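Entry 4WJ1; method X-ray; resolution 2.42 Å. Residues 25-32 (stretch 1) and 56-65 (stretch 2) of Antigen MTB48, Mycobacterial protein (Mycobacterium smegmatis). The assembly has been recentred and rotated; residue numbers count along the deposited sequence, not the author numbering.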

ATOM      1  N   THR A  25       7.808 -13.790  -2.843  1.00 43.93           N
ATOM      2  CA  THR A  25       8.173 -12.695  -1.969  1.00 36.66           C
ATOM      3  C   THR A  25       7.857 -11.371  -2.614  1.00 29.83           C
ATOM      4  O   THR A  25       8.272 -11.103  -3.734  1.00 43.63           O
ATOM      5  CB  THR A  25       9.638 -12.744  -1.613  1.00 38.55           C
ATOM      6  OG1 THR A  25       9.898 -13.990  -0.975  1.00 43.48           O
ATOM      7  CG2 THR A  25       9.978 -11.622  -0.647  1.00 47.27           C
ATOM      8  N   ARG A  26       7.089 -10.560  -1.906  1.00 29.74           N
ATOM      9  CA  ARG A  26       6.819  -9.197  -2.333  1.00 34.80           C
ATOM     10  C   ARG A  26       8.052  -8.346  -2.016  1.00 37.45           C
ATOM     11  O   ARG A  26       8.568  -8.410  -0.904  1.00 35.40           O
ATOM     12  CB  ARG A  26       5.580  -8.659  -1.626  1.00 31.87           C
ATOM     13  CG  ARG A  26       5.214  -7.248  -1.980  1.00 31.18           C
ATOM     14  CD  ARG A  26       3.876  -6.905  -1.379  1.00 26.42           C
ATOM     15  NE  ARG A  26       3.847  -7.111   0.068  1.00 29.53           N
ATOM     16  CZ  ARG A  26       4.175  -6.169   0.952  1.00 37.86           C
ATOM     17  NH1 ARG A  26       4.569  -4.974   0.527  1.00 33.92           N
ATOM     18  NH2 ARG A  26       4.118  -6.414   2.255  1.00 31.39           N
ATOM     19  N   PRO A  27       8.553  -7.581  -3.004  1.00 40.78           N
ATOM     20  CA  PRO A  27       9.735  -6.744  -2.763  1.00 37.75           C
ATOM     21  C   PRO A  27       9.500  -5.762  -1.632  1.00 36.29           C
ATOM     22  O   PRO A  27       8.365  -5.308  -1.448  1.00 33.10           O
ATOM     23  CB  PRO A  27       9.925  -6.007  -4.091  1.00 32.78           C
ATOM     24  CG  PRO A  27       9.289  -6.904  -5.104  1.00 35.47           C
ATOM     25  CD  PRO A  27       8.103  -7.504  -4.405  1.00 37.61           C
ATOM     26  N   GLU A  28      10.558  -5.458  -0.888  1.00 38.87           N
ATOM     27  CA  GLU A  28      10.510  -4.474   0.178  1.00 40.60           C
ATOM     28  C   GLU A  28       9.952  -3.145  -0.312  1.00 37.95           C
ATOM     29  O   GLU A  28      10.383  -2.628  -1.339  1.00 45.91           O
ATOM     30  CB  GLU A  28      11.904  -4.270   0.763  1.00 49.52           C
ATOM     31  CG  GLU A  28      12.184  -5.117   1.991  1.00 68.17           C
ATOM     32  CD  GLU A  28      11.411  -4.637   3.208  1.00 82.11           C
ATOM     33  OE1 GLU A  28      11.496  -3.423   3.521  1.00 79.17           O
ATOM     34  OE2 GLU A  28      10.718  -5.471   3.842  1.00 88.95           O
ATOM     35  N   GLY A  29       8.996  -2.598   0.434  1.00 33.68           N
ATOM     36  CA  GLY A  29       8.337  -1.355   0.070  1.00 26.80           C
ATOM     37  C   GLY A  29       9.131  -0.081   0.335  1.00 40.87           C
ATOM     38  O   GLY A  29      10.318  -0.109   0.705  1.00 31.95           O
ATOM     39  N   PRO A  30       8.469   1.065   0.122  1.00 39.39           N
ATOM     40  CA  PRO A  30       9.017   2.413   0.276  1.00 34.39           C
ATOM     41  C   PRO A  30       9.675   2.641   1.619  1.00 38.54           C
ATOM     42  O   PRO A  30       9.230   2.093   2.626  1.00 32.09           O
ATOM     43  CB  PRO A  30       7.786   3.302   0.132  1.00 29.04           C
ATOM     44  CG  PRO A  30       6.932   2.534  -0.819  1.00 33.80           C
ATOM     45  CD  PRO A  30       7.119   1.088  -0.465  1.00 29.42           C
ATOM     46  N   GLY A  31      10.732   3.451   1.633  1.00 35.77           N
ATOM     47  CA  GLY A  31      11.328   3.841   2.887  1.00 30.37           C
ATOM     48  C   GLY A  31      10.475   4.866   3.603  1.00 39.67           C
ATOM     49  O   GLY A  31       9.331   5.105   3.263  1.00 41.29           O
ATOM     50  N   ASP A  32      11.052   5.488   4.614  1.00 49.53           N
ATOM     51  CA  ASP A  32      10.360   6.490   5.389  1.00 40.54           C
ATOM     52  C   ASP A  32      10.728   7.881   4.816  1.00 45.92           C
ATOM     53  O   ASP A  32      11.381   7.980   3.774  1.00 51.87           O
ATOM     54  CB  ASP A  32      10.754   6.330   6.857  1.00 44.55           C
ATOM     55  CG  ASP A  32       9.731   6.878   7.806  1.00 60.24           C
ATOM     56  OD1 ASP A  32       8.794   7.579   7.361  1.00 58.73           O
ATOM     57  OD2 ASP A  32       9.887   6.616   9.015  1.00 71.58           O
TER
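Stretch 2 56-65: LKATFAAGDR

Stretch 2 is a helical segment, residues 56-65, cut from a longer helix that begins before Leu56 and continues past Arg65. Its phi/psi pairs stay close to -60/-40 throughout, and the i to i-4 ladder is complete, from Phe60 N to Leu56 O at 2.8 Å through Arg65 N to Ala61 O at 3.2 Å. Stretch 1 has no regular helix or strand. Its residues combine phi between -50 and -100° with psi near 130° or beyond, an extended course that makes no backbone hydrogen bond within the stretch. The two run in opposite senses: Arg26, early in stretch 1, meets Asp64 near the end of stretch 2, whereas Pro30 and Gly31 meet Lys57 near its start. With a loop on one side, no crossing angle is defined. The backbones stay well apart, the nearest CA pair being Arg26 CA and Asp64 CA at 7.7 Å, so side chains span the gap. The buried surface is modest, 293 Å² summed over both sides.

The charged contact is a two-pronged salt bridge. Arg26 NE donates to Asp64 OD1 at 2.9 Å with an N-H...O angle of 168°, and Arg26 NH2 donates to Asp64 OD2 at 2.8 Å with an angle of 156°. Two nearly straight bonds from adjacent donors to the two carboxylate oxygens fix the relative orientation of the groups, and Asp64 OD2 accordingly lies at the edge of the guanidinium, near its plane. Both CA-to-CB bonds point toward the opposing stretch. Arg26 reaches out with chi1 and chi2 both t before chi3 turns to p; Asp64 has chi1 m.

Packing uses a different side of the same guanidinium. Phe60 CB lies over one face, 3.5 Å from Arg26 CZ, so the flat group rests against the helix while its edge binds the carboxylate. The CB of Phe60 points toward stretch 1, but the end of its side chain leads away; the ring meets Arg26 NH1 obliquely. Arg26 NH1 is hydrogen-bonded elsewhere in the structure.

At the other end of the contact, the interaction is between a side chain and the backbone. Lys57 starts sideways, but its chain, with chi1 m and chi2 to chi4 all t, carries the ammonium nearer, and Lys57 NZ donates to Pro30 O at 2.9 Å. The aliphatic part follows at van der Waals range, with Lys57 CE 4.4 Å from Pro30 CB. Direct approach to the next carbonyl is longer, Lys57 NZ to Gly31 O measuring 3.6 Å.

Water completes both ends. Water 2 accepts from Lys57 NZ at 2.9 Å and donates to Gly31 O at 2.6 Å, linking the ammonium to that more distant carbonyl. Water 1 accepts from Arg26 NH2 at 3.1 Å and donates to Lys57 O at 2.8 Å, tying the guanidinium to the helix backbone as well as to Asp64.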

ATOM      1  N   LEU A  56      -1.085   1.635   4.345  1.00 33.26           N
ATOM      2  CA  LEU A  56      -0.849   0.846   3.151  1.00 31.64           C
ATOM      3  C   LEU A  56       0.107  -0.295   3.458  1.00 36.78           C
ATOM      4  O   LEU A  56      -0.136  -1.429   3.072  1.00 40.13           O
ATOM      5  CB  LEU A  56      -0.299   1.712   2.024  1.00 23.73           C
ATOM      6  CG  LEU A  56      -1.338   2.556   1.293  1.00 28.15           C
ATOM      7  CD1 LEU A  56      -0.659   3.472   0.301  1.00 29.89           C
ATOM      8  CD2 LEU A  56      -2.276   1.651   0.554  1.00 33.06           C
ATOM      9  N   LYS A  57       1.189   0.001   4.165  1.00 35.25           N
ATOM     10  CA  LYS A  57       2.162  -1.035   4.474  1.00 35.84           C
ATOM     11  C   LYS A  57       1.530  -2.151   5.292  1.00 32.00           C
ATOM     12  O   LYS A  57       1.789  -3.322   5.033  1.00 37.73           O
ATOM     13  CB  LYS A  57       3.372  -0.453   5.203  1.00 27.08           C
ATOM     14  CG  LYS A  57       4.241   0.372   4.271  1.00 47.14           C
ATOM     15  CD  LYS A  57       5.523   0.869   4.947  1.00 51.37           C
ATOM     16  CE  LYS A  57       6.301   1.803   4.039  1.00 56.48           C
ATOM     17  NZ  LYS A  57       7.398   2.517   4.781  1.00 68.41           N
ATOM     18  N   ALA A  58       0.699  -1.787   6.266  1.00 31.16           N
ATOM     19  CA  ALA A  58       0.040  -2.777   7.108  1.00 34.17           C
ATOM     20  C   ALA A  58      -0.948  -3.601   6.279  1.00 36.64           C
ATOM     21  O   ALA A  58      -1.081  -4.804   6.474  1.00 39.74           O
ATOM     22  CB  ALA A  58      -0.661  -2.111   8.261  1.00 27.27           C
ATOM     23  N   THR A  59      -1.614  -2.936   5.343  1.00 31.56           N
ATOM     24  CA  THR A  59      -2.588  -3.568   4.465  1.00 30.37           C
ATOM     25  C   THR A  59      -1.884  -4.557   3.550  1.00 36.50           C
ATOM     26  O   THR A  59      -2.375  -5.661   3.321  1.00 40.68           O
ATOM     27  CB  THR A  59      -3.353  -2.509   3.642  1.00 33.06           C
ATOM     28  OG1 THR A  59      -4.100  -1.672   4.535  1.00 34.57           O
ATOM     29  CG2 THR A  59      -4.302  -3.146   2.646  1.00 32.27           C
ATOM     30  N   PHE A  60      -0.713  -4.166   3.053  1.00 32.26           N
ATOM     31  CA  PHE A  60       0.069  -5.030   2.179  1.00 26.21           C
ATOM     32  C   PHE A  60       0.466  -6.279   2.941  1.00 31.42           C
ATOM     33  O   PHE A  60       0.513  -7.362   2.376  1.00 38.14           O
ATOM     34  CB  PHE A  60       1.324  -4.316   1.668  1.00 30.47           C
ATOM     35  CG  PHE A  60       1.047  -3.081   0.845  1.00 31.07           C
ATOM     36  CD1 PHE A  60      -0.202  -2.854   0.293  1.00 29.35           C
ATOM     37  CD2 PHE A  60       2.055  -2.149   0.618  1.00 31.04           C
ATOM     38  CE1 PHE A  60      -0.455  -1.719  -0.466  1.00 31.18           C
ATOM     39  CE2 PHE A  60       1.817  -1.015  -0.140  1.00 27.89           C
ATOM     40  CZ  PHE A  60       0.561  -0.800  -0.684  1.00 32.27           C
ATOM     41  N   ALA A  61       0.772  -6.125   4.228  1.00 29.03           N
ATOM     42  CA  ALA A  61       1.153  -7.277   5.046  1.00 34.18           C
ATOM     43  C   ALA A  61      -0.034  -8.244   5.183  1.00 35.80           C
ATOM     44  O   ALA A  61       0.158  -9.460   5.225  1.00 30.49           O
ATOM     45  CB  ALA A  61       1.638  -6.842   6.414  1.00 25.70           C
ATOM     46  N   ALA A  62      -1.249  -7.707   5.273  1.00 25.06           N
ATOM     47  CA  ALA A  62      -2.435  -8.558   5.309  1.00 34.37           C
ATOM     48  C   ALA A  62      -2.556  -9.292   3.976  1.00 35.59           C
ATOM     49  O   ALA A  62      -2.879 -10.481   3.938  1.00 39.81           O
ATOM     50  CB  ALA A  62      -3.676  -7.747   5.595  1.00 33.48           C
ATOM     51  N   GLY A  63      -2.248  -8.579   2.895  1.00 32.42           N
ATOM     52  CA  GLY A  63      -2.236  -9.144   1.560  1.00 30.43           C
ATOM     53  C   GLY A  63      -1.315 -10.342   1.460  1.00 31.16           C
ATOM     54  O   GLY A  63      -1.706 -11.399   0.960  1.00 37.46           O
ATOM     55  N   ASP A  64      -0.094 -10.182   1.956  1.00 24.33           N
ATOM     56  CA  ASP A  64       0.865 -11.283   2.032  1.00 28.93           C
ATOM     57  C   ASP A  64       0.273 -12.511   2.717  1.00 35.28           C
ATOM     58  O   ASP A  64       0.494 -13.631   2.279  1.00 40.17           O
ATOM     59  CB  ASP A  64       2.124 -10.853   2.782  1.00 30.26           C
ATOM     60  CG  ASP A  64       2.953  -9.816   2.012  1.00 38.34           C
ATOM     61  OD1 ASP A  64       2.775  -9.691   0.781  1.00 37.30           O
ATOM     62  OD2 ASP A  64       3.807  -9.148   2.641  1.00 35.73           O
ATOM     63  N   ARG A  65      -0.483 -12.287   3.788  1.00 28.26           N
ATOM     64  CA  ARG A  65      -1.051 -13.369   4.557  1.00 29.52           C
ATOM     65  C   ARG A  65      -1.989 -14.160   3.654  1.00 35.40           C
ATOM     66  O   ARG A  65      -1.938 -15.382   3.607  1.00 40.83           O
ATOM     67  CB  ARG A  65      -1.789 -12.834   5.786  1.00 33.21           C
ATOM     68  CG  ARG A  65      -2.605 -13.885   6.517  1.00 31.05           C
ATOM     69  CD  ARG A  65      -1.747 -15.094   6.849  1.00 34.37           C
ATOM     70  NE  ARG A  65      -0.725 -14.792   7.850  1.00 42.47           N
ATOM     71  CZ  ARG A  65      -0.976 -14.601   9.141  1.00 43.57           C
ATOM     72  NH1 ARG A  65      -2.217 -14.673   9.596  1.00 47.57           N
ATOM     73  NH2 ARG A  65       0.009 -14.336   9.980  1.00 44.05           N
TER
HETATM   74  O   HOH W   1       4.316  -4.365   4.535  1.00 35.05           O
HETATM   75  O   HOH W   2       6.779   4.921   3.312  1.00 33.87           O